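Local coordinates for neurotoxin (Clostridium botulinum, PDB 3N7L), which probably binds gangliosides on nerve-cell membranes, serving as the receptor-binding domain of a botulinum neurotoxin of the D/C mosaic serotype, at residues N67-Y70 and E71-I75; F128-I132 and S133-A137; D216-D219 and I220-F224; A407-L410 and E411-S414. All coordinates share one frame; numbering follows the deposited sequence.

Contact 1 of 4, residues N67-Y70 and E71-I75; sequences NAMY and ESFSI
Met69 lies over one face of the Phe73 ring. Met69 SD sits 3.8 Å from Phe73 CG, above the plane and shifted toward the rim. The methyl Met69 CE is better centred, 4.1 Å from the centroid of the Phe73 ring and 4° off the normal. Sulfur and methyl thus both use the same aromatic face. The Met69 chain reaches it by bending at chi2 and again at chi3, which brings a side chain that leaves the backbone pointing away back over the ring. Phe73 points toward the turn. Phe73 CE2 also approaches the main chain, 3.2 Å from Met69 O. Beside this pair the backbone turns tightly. Glu71 N donates to Ala68 O at 3.1 Å. The bond is nearly straight (165° at the hydrogen), but the donor is well above the carbonyl plane. It closes a type I beta-turn from Ala68 to Glu71 and sends the chain into the strand. The Tyr70 hydroxyl bonds to Phe177 N, and its ring meets Phe177 edge-to-face. Trp103 of strand 102-108 also touches Met69. The pair is a Met-aromatic contact at the start of strand 72-82, in the jelly-roll-like, lectin-related half of the receptor-binding domain.

Contact 2 of 4, residues F128-I132 and S133-A137; sequences FSYDI and SKNAA
Ser133 meets Asp131 through its hydroxyl. Ser133 OG donates to Asp131 OD1 at 2.6 Å, on the syn side and close to the carboxylate plane. The Asp131 carboxylate can face the turn because its CG lies opposite the backbone N (chi1 -174°). Lys134 N also donates to Asp131 OD1, at 3.0 Å, but from above the carboxylate plane, and it has a second, weak bond to Asp131 O. The extended Lys134 chain runs across the carboxylate, with Lys134 CG 3.6 Å from Asp131 CG. Its NZ stops short of a salt bridge with Asp131 OD2. A water joins the two instead, donating to OD2 and accepting from NZ, while Asp357 forms the salt bridge to NZ. Asn135 then grips the turn twice. Asn135 ND2 donates to Asp131 O at 2.8 Å, with Asp131 O close to the Asn135 amide plane. Asn135 N donates to Ile132 O at 3.0 Å. Asn135 CB rests 4.0 Å from Tyr130 CE2, with the ring and amide planes almost perpendicular. A water links Tyr130 OH to Asn135 O. Asp131 thus anchors the turn with carboxylate and carbonyl. Its two OD1 donors, Ser133 OG and Lys134 N, and the nearby lysine charge would be expected to favour the ionised carboxylate.

Contact 3 of 4, residues D216-D219 and I220-F224; sequences DDKD and INILF
Ile220 N donates to Asp216 O at 2.9 Å, and the bond is almost straight at 174°. It is the first of four successive i to i+4 bonds across the contact. The others are Asn221 N to Asp217 O, Ile222 N to Lys218 O and Leu223 N to Asp219 O. As N-cap, Asp216 OD2 accepts from Asp219 N at 2.7 Å, nearly along the C-O axis. A chi1 of 61° folds the carboxylate back over the first turn to make this bond. Asp217 turns outward, and its OD1 bonds to Tyr158 OH. Beyond the backbone, Lys218 and Ile222 lie side by side and point the same way, with Lys218 CG 4.0 Å from Ile222 CD1. The buried Ile220 rests against the helix start, with Ile220 CG1 3.2 Å from Asp216 O. Ile220 and Leu223 face strand 143-150, where they touch Thr146 and Phe144. Helix 217-226 is thereby seated against the sheet while its Lys218 side stays exposed. The capping bond supplies an acceptor for an N-H of the first turn. The charge of Asp216 probably also suits the positive end of the helix dipole, though the nearby Asp219 carboxylate probably offsets part of the gain.

Contact 4 of 4, residues A407-L410 and E411-S414; sequences ASLL and ESTS
Leu409 and Ser412 meet through both backbone and side chain. Ser412 N donates to Leu409 O at 2.9 Å, with an N-H...O angle of 157°. The donor stands well above the carbonyl plane. Ser412 CB lies 3.5 Å from the same Leu409 O. The methyl CD2 of Leu409 approaches to 4.1 Å from Ser412 CB and 3.8 Å from Ser414 OG. Leu409 starts out pointing away, and its outer branch then turns back to these two serines. One residue earlier, Glu411 N makes a long, weak bond of 3.5 Å to Ser408 O. The two backbone bonds overlap, so the chain makes consecutive turns.

The next shell is the serine pair. Ser412 OG and Ser414 OG are hydrogen-bonded at 2.8 Å, and either may be the donor. Ser412 has its OG opposite the backbone N (chi1 -179°), which directs it forward along the chain to Ser414. Ser414 OG is also held by Ser378 OG of strand 373-384. The same strand touches Leu409 through Ile376 and Ser378, so the hydrocarbon branch and the hydroxyl share one support. Farther out, Thr413 OG1 bonds to Asn253 OD1 and Ser414 O to Asn251 ND2, while Thr415 OG1 bonds to Ser412 O and weakly to Leu409 O. A glycerol, probably from the crystallisation liquor, bonds to Ala407 N at the start of the segment.

The arrangement is a run of successive beta-turns leading into a 3-10 segment. It lies in the loop between strands 394-402 and 417-421, in the beta-trefoil half of the receptor-binding domain.

From the N terminus the four contacts follow in series, and none nests in or crosses another. Contact 1 turns the chain from helix 62-66 into strand 72-82. Contact 2 turns it after strand 122-129, on the way to strand 143-150. Contact 3 opens helix 217-226, which follows strand 202-211 and packs on strand 143-150. Contact 4 closes turns in the loop before the last strand, 417-421, and belongs to the second half of the domain. Contacts 1 and 3 are neighbours without touching, their centres about 17 Å apart. Contact 2 approaches contact 4 to about 9 Å between nearest atoms, and it lies where the two halves of the domain meet.

Contact 1 of 4, residues N67-Y70 and E71-I75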
# COMPACT_ATOMS: atom_id res chain seq x y z
N ASN A 67 -31.26 1.05 -15.90
CA ASN A 67 -32.00 0.45 -14.79
C ASN A 67 -31.21 0.23 -13.51
O ASN A 67 -31.57 -0.63 -12.71
CB ASN A 67 -32.63 -0.88 -15.23
CG ASN A 67 -33.68 -0.70 -16.31
OD1 ASN A 67 -33.35 -0.49 -17.47
ND2 ASN A 67 -34.95 -0.77 -15.92
N ALA A 68 -30.15 1.00 -13.30
CA ALA A 68 -29.34 0.83 -12.09
C ALA A 68 -28.82 2.12 -11.49
O ALA A 68 -29.05 2.41 -10.32
CB ALA A 68 -28.18 -0.11 -12.39
N MET A 69 -28.11 2.90 -12.30
CA MET A 69 -27.50 4.15 -11.88
C MET A 69 -28.41 5.20 -11.24
O MET A 69 -27.95 6.02 -10.43
CB MET A 69 -26.77 4.78 -13.06
CG MET A 69 -25.75 3.88 -13.72
SD MET A 69 -24.39 3.51 -12.61
CE MET A 69 -23.35 4.95 -12.92
N TYR A 70 -29.69 5.19 -11.60
CA TYR A 70 -30.62 6.18 -11.07
C TYR A 70 -31.19 5.86 -9.70
O TYR A 70 -31.93 6.66 -9.12
CB TYR A 70 -31.75 6.42 -12.08
CG TYR A 70 -31.22 7.03 -13.36
CD1 TYR A 70 -31.02 8.41 -13.46
CD2 TYR A 70 -30.86 6.23 -14.44
CE1 TYR A 70 -30.46 8.97 -14.61
CE2 TYR A 70 -30.29 6.78 -15.59
CZ TYR A 70 -30.10 8.16 -15.66
OH TYR A 70 -29.52 8.71 -16.78
N GLU A 71 -30.84 4.70 -9.16
CA GLU A 71 -31.32 4.33 -7.84
C GLU A 71 -30.14 4.16 -6.89
O GLU A 71 -29.80 5.08 -6.16
CB GLU A 71 -32.13 3.04 -7.91
CG GLU A 71 -33.38 3.17 -8.76
CD GLU A 71 -34.27 1.94 -8.68
OE1 GLU A 71 -33.80 0.84 -9.04
OE2 GLU A 71 -35.43 2.08 -8.24
N SER A 72 -29.53 2.98 -6.91
CA SER A 72 -28.38 2.69 -6.06
C SER A 72 -27.29 1.98 -6.85
O SER A 72 -27.58 1.12 -7.68
CB SER A 72 -28.78 1.80 -4.87
OG SER A 72 -29.46 2.53 -3.86
N PHE A 73 -26.04 2.35 -6.59
CA PHE A 73 -24.93 1.72 -7.27
C PHE A 73 -23.65 1.93 -6.48
O PHE A 73 -23.55 2.85 -5.67
CB PHE A 73 -24.79 2.26 -8.70
CG PHE A 73 -24.40 3.71 -8.78
CD1 PHE A 73 -23.07 4.09 -8.64
CD2 PHE A 73 -25.36 4.69 -8.99
CE1 PHE A 73 -22.70 5.43 -8.72
CE2 PHE A 73 -25.00 6.03 -9.07
CZ PHE A 73 -23.67 6.41 -8.93
N SER A 74 -22.68 1.05 -6.72
CA SER A 74 -21.40 1.12 -6.03
C SER A 74 -20.27 0.90 -7.01
O SER A 74 -20.39 0.11 -7.94
CB SER A 74 -21.33 0.04 -4.94
OG SER A 74 -22.28 0.28 -3.93
N ILE A 75 -19.17 1.62 -6.78
CA ILE A 75 -17.98 1.52 -7.62
C ILE A 75 -16.82 1.09 -6.71
O ILE A 75 -16.57 1.72 -5.68
CB ILE A 75 -17.65 2.89 -8.26
CG1 ILE A 75 -18.83 3.35 -9.12
CG2 ILE A 75 -16.38 2.78 -9.10
CD1 ILE A 75 -18.68 4.77 -9.67

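Contact 2 of 4, residues F128-I132 and S133-A137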
# COMPACT_ATOMS: atom_id res chain seq x y z
N PHE A 128 -11.85 11.92 -0.21
CA PHE A 128 -10.93 11.31 0.73
C PHE A 128 -9.66 12.14 0.61
O PHE A 128 -9.16 12.34 -0.49
CB PHE A 128 -10.62 9.86 0.33
CG PHE A 128 -9.30 9.35 0.86
CD1 PHE A 128 -9.00 9.41 2.21
CD2 PHE A 128 -8.36 8.78 -0.01
CE1 PHE A 128 -7.79 8.91 2.71
CE2 PHE A 128 -7.15 8.27 0.48
CZ PHE A 128 -6.86 8.34 1.84
N SER A 129 -9.16 12.65 1.73
CA SER A 129 -7.91 13.40 1.71
C SER A 129 -6.94 12.62 2.59
O SER A 129 -7.21 12.38 3.77
CB SER A 129 -8.11 14.83 2.24
OG SER A 129 -8.56 14.85 3.58
N TYR A 130 -5.82 12.19 2.02
CA TYR A 130 -4.87 11.42 2.80
C TYR A 130 -4.13 12.27 3.83
O TYR A 130 -4.00 13.48 3.68
CB TYR A 130 -3.89 10.67 1.87
CG TYR A 130 -2.83 11.49 1.16
CD1 TYR A 130 -2.91 11.73 -0.22
CD2 TYR A 130 -1.70 11.95 1.84
CE1 TYR A 130 -1.88 12.40 -0.90
CE2 TYR A 130 -0.67 12.62 1.17
CZ TYR A 130 -0.76 12.83 -0.19
OH TYR A 130 0.29 13.45 -0.84
N ASP A 131 -3.67 11.62 4.90
CA ASP A 131 -2.94 12.30 5.97
C ASP A 131 -1.54 12.66 5.49
O ASP A 131 -0.67 11.79 5.37
CB ASP A 131 -2.85 11.39 7.20
CG ASP A 131 -2.23 12.09 8.39
OD1 ASP A 131 -1.22 12.80 8.21
OD2 ASP A 131 -2.75 11.91 9.51
N ILE A 132 -1.31 13.94 5.24
CA ILE A 132 -0.01 14.38 4.75
C ILE A 132 1.14 14.07 5.71
O ILE A 132 2.20 13.63 5.28
CB ILE A 132 -0.03 15.88 4.42
CG1 ILE A 132 -1.09 16.16 3.36
CG2 ILE A 132 1.34 16.33 3.92
CD1 ILE A 132 -1.22 17.61 2.96
N SER A 133 0.92 14.28 7.00
CA SER A 133 1.97 14.03 7.99
C SER A 133 2.43 12.57 8.01
O SER A 133 3.59 12.29 8.33
CB SER A 133 1.49 14.44 9.39
OG SER A 133 0.58 13.49 9.92
N LYS A 134 1.54 11.65 7.65
CA LYS A 134 1.88 10.24 7.64
C LYS A 134 2.35 9.75 6.27
O LYS A 134 2.65 8.57 6.11
CB LYS A 134 0.68 9.40 8.07
CG LYS A 134 0.19 9.67 9.46
CD LYS A 134 -0.98 8.76 9.78
CE LYS A 134 -1.49 8.99 11.18
NZ LYS A 134 -2.67 8.12 11.45
N ASN A 135 2.39 10.64 5.29
CA ASN A 135 2.81 10.26 3.94
C ASN A 135 3.62 11.37 3.32
O ASN A 135 3.30 11.86 2.23
CB ASN A 135 1.57 9.96 3.09
CG ASN A 135 0.72 8.85 3.67
OD1 ASN A 135 1.01 7.68 3.47
ND2 ASN A 135 -0.33 9.22 4.40
N ALA A 136 4.69 11.78 4.00
CA ALA A 136 5.54 12.86 3.53
C ALA A 136 6.14 12.61 2.15
O ALA A 136 6.29 13.55 1.37
CB ALA A 136 6.65 13.13 4.54
N ALA A 137 6.49 11.37 1.86
CA ALA A 137 7.08 11.03 0.58
C ALA A 137 6.01 10.79 -0.49
O ALA A 137 6.32 10.34 -1.60
CB ALA A 137 7.96 9.79 0.72
O HOH W 1 2.43 13.93 0.58
O HOH W 2 -4.48 10.06 10.22

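Contact 3 of 4, residues D216-D219 and I220-F224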
# COMPACT_ATOMS: atom_id res chain seq x y z
N ASP A 216 -23.05 -2.37 1.69
CA ASP A 216 -22.92 -1.92 3.07
C ASP A 216 -21.51 -2.23 3.57
O ASP A 216 -20.73 -2.89 2.88
CB ASP A 216 -23.97 -2.60 3.96
CG ASP A 216 -23.85 -4.10 3.98
OD1 ASP A 216 -24.89 -4.78 4.14
OD2 ASP A 216 -22.72 -4.62 3.86
N ASP A 217 -21.18 -1.75 4.77
CA ASP A 217 -19.86 -1.96 5.35
C ASP A 217 -19.37 -3.40 5.26
O ASP A 217 -18.27 -3.66 4.76
CB ASP A 217 -19.85 -1.52 6.82
CG ASP A 217 -19.79 -0.01 6.97
OD1 ASP A 217 -20.76 0.68 6.57
OD2 ASP A 217 -18.77 0.49 7.50
N LYS A 218 -20.18 -4.33 5.76
CA LYS A 218 -19.81 -5.74 5.73
C LYS A 218 -19.48 -6.22 4.32
O LYS A 218 -18.42 -6.81 4.10
CB LYS A 218 -20.95 -6.59 6.31
CG LYS A 218 -20.63 -8.07 6.41
CD LYS A 218 -21.75 -8.83 7.10
CE LYS A 218 -21.42 -10.31 7.23
NZ LYS A 218 -22.49 -11.06 7.95
N ASP A 219 -20.39 -5.98 3.38
CA ASP A 219 -20.19 -6.38 1.99
C ASP A 219 -18.86 -5.83 1.48
O ASP A 219 -18.05 -6.57 0.91
CB ASP A 219 -21.32 -5.84 1.11
CG ASP A 219 -22.67 -6.46 1.43
OD1 ASP A 219 -23.69 -6.03 0.84
OD2 ASP A 219 -22.71 -7.38 2.28
N ILE A 220 -18.66 -4.53 1.68
CA ILE A 220 -17.45 -3.82 1.27
C ILE A 220 -16.19 -4.53 1.74
O ILE A 220 -15.30 -4.84 0.95
CB ILE A 220 -17.44 -2.37 1.84
CG1 ILE A 220 -18.42 -1.50 1.08
CG2 ILE A 220 -16.03 -1.77 1.78
CD1 ILE A 220 -18.57 -0.14 1.67
N ASN A 221 -16.11 -4.77 3.05
CA ASN A 221 -14.94 -5.41 3.61
C ASN A 221 -14.73 -6.86 3.17
O ASN A 221 -13.60 -7.30 3.02
CB ASN A 221 -14.94 -5.29 5.12
CG ASN A 221 -14.61 -3.88 5.58
OD1 ASN A 221 -15.47 -3.00 5.61
ND2 ASN A 221 -13.35 -3.66 5.91
N ILE A 222 -15.82 -7.59 2.96
CA ILE A 222 -15.70 -8.96 2.50
C ILE A 222 -15.09 -8.90 1.10
O ILE A 222 -14.21 -9.70 0.74
CB ILE A 222 -17.08 -9.67 2.44
CG1 ILE A 222 -17.54 -10.02 3.86
CG2 ILE A 222 -16.99 -10.93 1.58
CD1 ILE A 222 -18.88 -10.71 3.92
N LEU A 223 -15.54 -7.93 0.30
CA LEU A 223 -15.02 -7.75 -1.04
C LEU A 223 -13.53 -7.41 -0.93
O LEU A 223 -12.69 -8.02 -1.58
CB LEU A 223 -15.75 -6.61 -1.75
CG LEU A 223 -15.35 -6.32 -3.19
CD1 LEU A 223 -15.56 -7.57 -4.04
CD2 LEU A 223 -16.17 -5.16 -3.73
N PHE A 224 -13.24 -6.42 -0.09
CA PHE A 224 -11.88 -5.95 0.16
C PHE A 224 -10.93 -7.13 0.41
O PHE A 224 -9.92 -7.30 -0.26
CB PHE A 224 -11.90 -5.03 1.39
CG PHE A 224 -10.56 -4.50 1.80
CD1 PHE A 224 -10.22 -4.43 3.14
CD2 PHE A 224 -9.66 -4.02 0.85
CE1 PHE A 224 -9.00 -3.88 3.55
CE2 PHE A 224 -8.43 -3.48 1.24
CZ PHE A 224 -8.10 -3.40 2.59

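Contact 4 of 4, residues A407-L410 and E411-S414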
# COMPACT_ATOMS: atom_id res chain seq x y z
N ALA A 407 3.87 -9.98 25.68
CA ALA A 407 2.44 -9.95 25.37
C ALA A 407 1.97 -8.52 25.12
O ALA A 407 1.19 -8.27 24.20
CB ALA A 407 1.64 -10.58 26.51
N SER A 408 2.46 -7.57 25.92
CA SER A 408 2.07 -6.18 25.75
C SER A 408 2.58 -5.58 24.45
O SER A 408 1.91 -4.75 23.84
CB SER A 408 2.58 -5.34 26.92
OG SER A 408 1.98 -5.75 28.14
N LEU A 409 3.76 -6.01 24.01
CA LEU A 409 4.36 -5.51 22.77
C LEU A 409 3.63 -6.04 21.55
O LEU A 409 3.67 -5.45 20.47
CB LEU A 409 5.83 -5.91 22.69
CG LEU A 409 6.83 -5.02 23.42
CD1 LEU A 409 8.21 -5.64 23.32
CD2 LEU A 409 6.84 -3.63 22.81
N LEU A 410 2.97 -7.17 21.73
CA LEU A 410 2.23 -7.83 20.67
C LEU A 410 1.25 -6.87 19.99
O LEU A 410 0.90 -7.06 18.82
CB LEU A 410 1.49 -9.03 21.24
CG LEU A 410 1.17 -10.20 20.32
CD1 LEU A 410 2.47 -10.79 19.76
CD2 LEU A 410 0.41 -11.26 21.10
N GLU A 411 0.82 -5.85 20.71
CA GLU A 411 -0.14 -4.89 20.19
C GLU A 411 0.45 -3.51 19.90
O GLU A 411 -0.25 -2.60 19.48
CB GLU A 411 -1.30 -4.72 21.18
CG GLU A 411 -2.19 -5.94 21.29
CD GLU A 411 -2.81 -6.32 19.97
OE1 GLU A 411 -2.09 -6.88 19.11
OE2 GLU A 411 -4.02 -6.04 19.77
N SER A 412 1.75 -3.37 20.13
CA SER A 412 2.41 -2.09 19.91
C SER A 412 2.84 -1.86 18.46
O SER A 412 3.32 -2.77 17.79
CB SER A 412 3.63 -1.99 20.82
OG SER A 412 4.29 -0.75 20.64
N THR A 413 2.66 -0.63 17.98
CA THR A 413 3.06 -0.29 16.62
C THR A 413 4.58 -0.24 16.53
O THR A 413 5.14 -0.13 15.44
CB THR A 413 2.48 1.07 16.18
OG1 THR A 413 2.78 2.06 17.17
CG2 THR A 413 0.97 0.97 16.00
N SER A 414 5.26 -0.31 17.68
CA SER A 414 6.72 -0.29 17.71
C SER A 414 7.27 -1.63 17.23
O SER A 414 8.49 -1.80 17.09
CB SER A 414 7.23 0.03 19.12
OG SER A 414 6.98 -1.05 20.02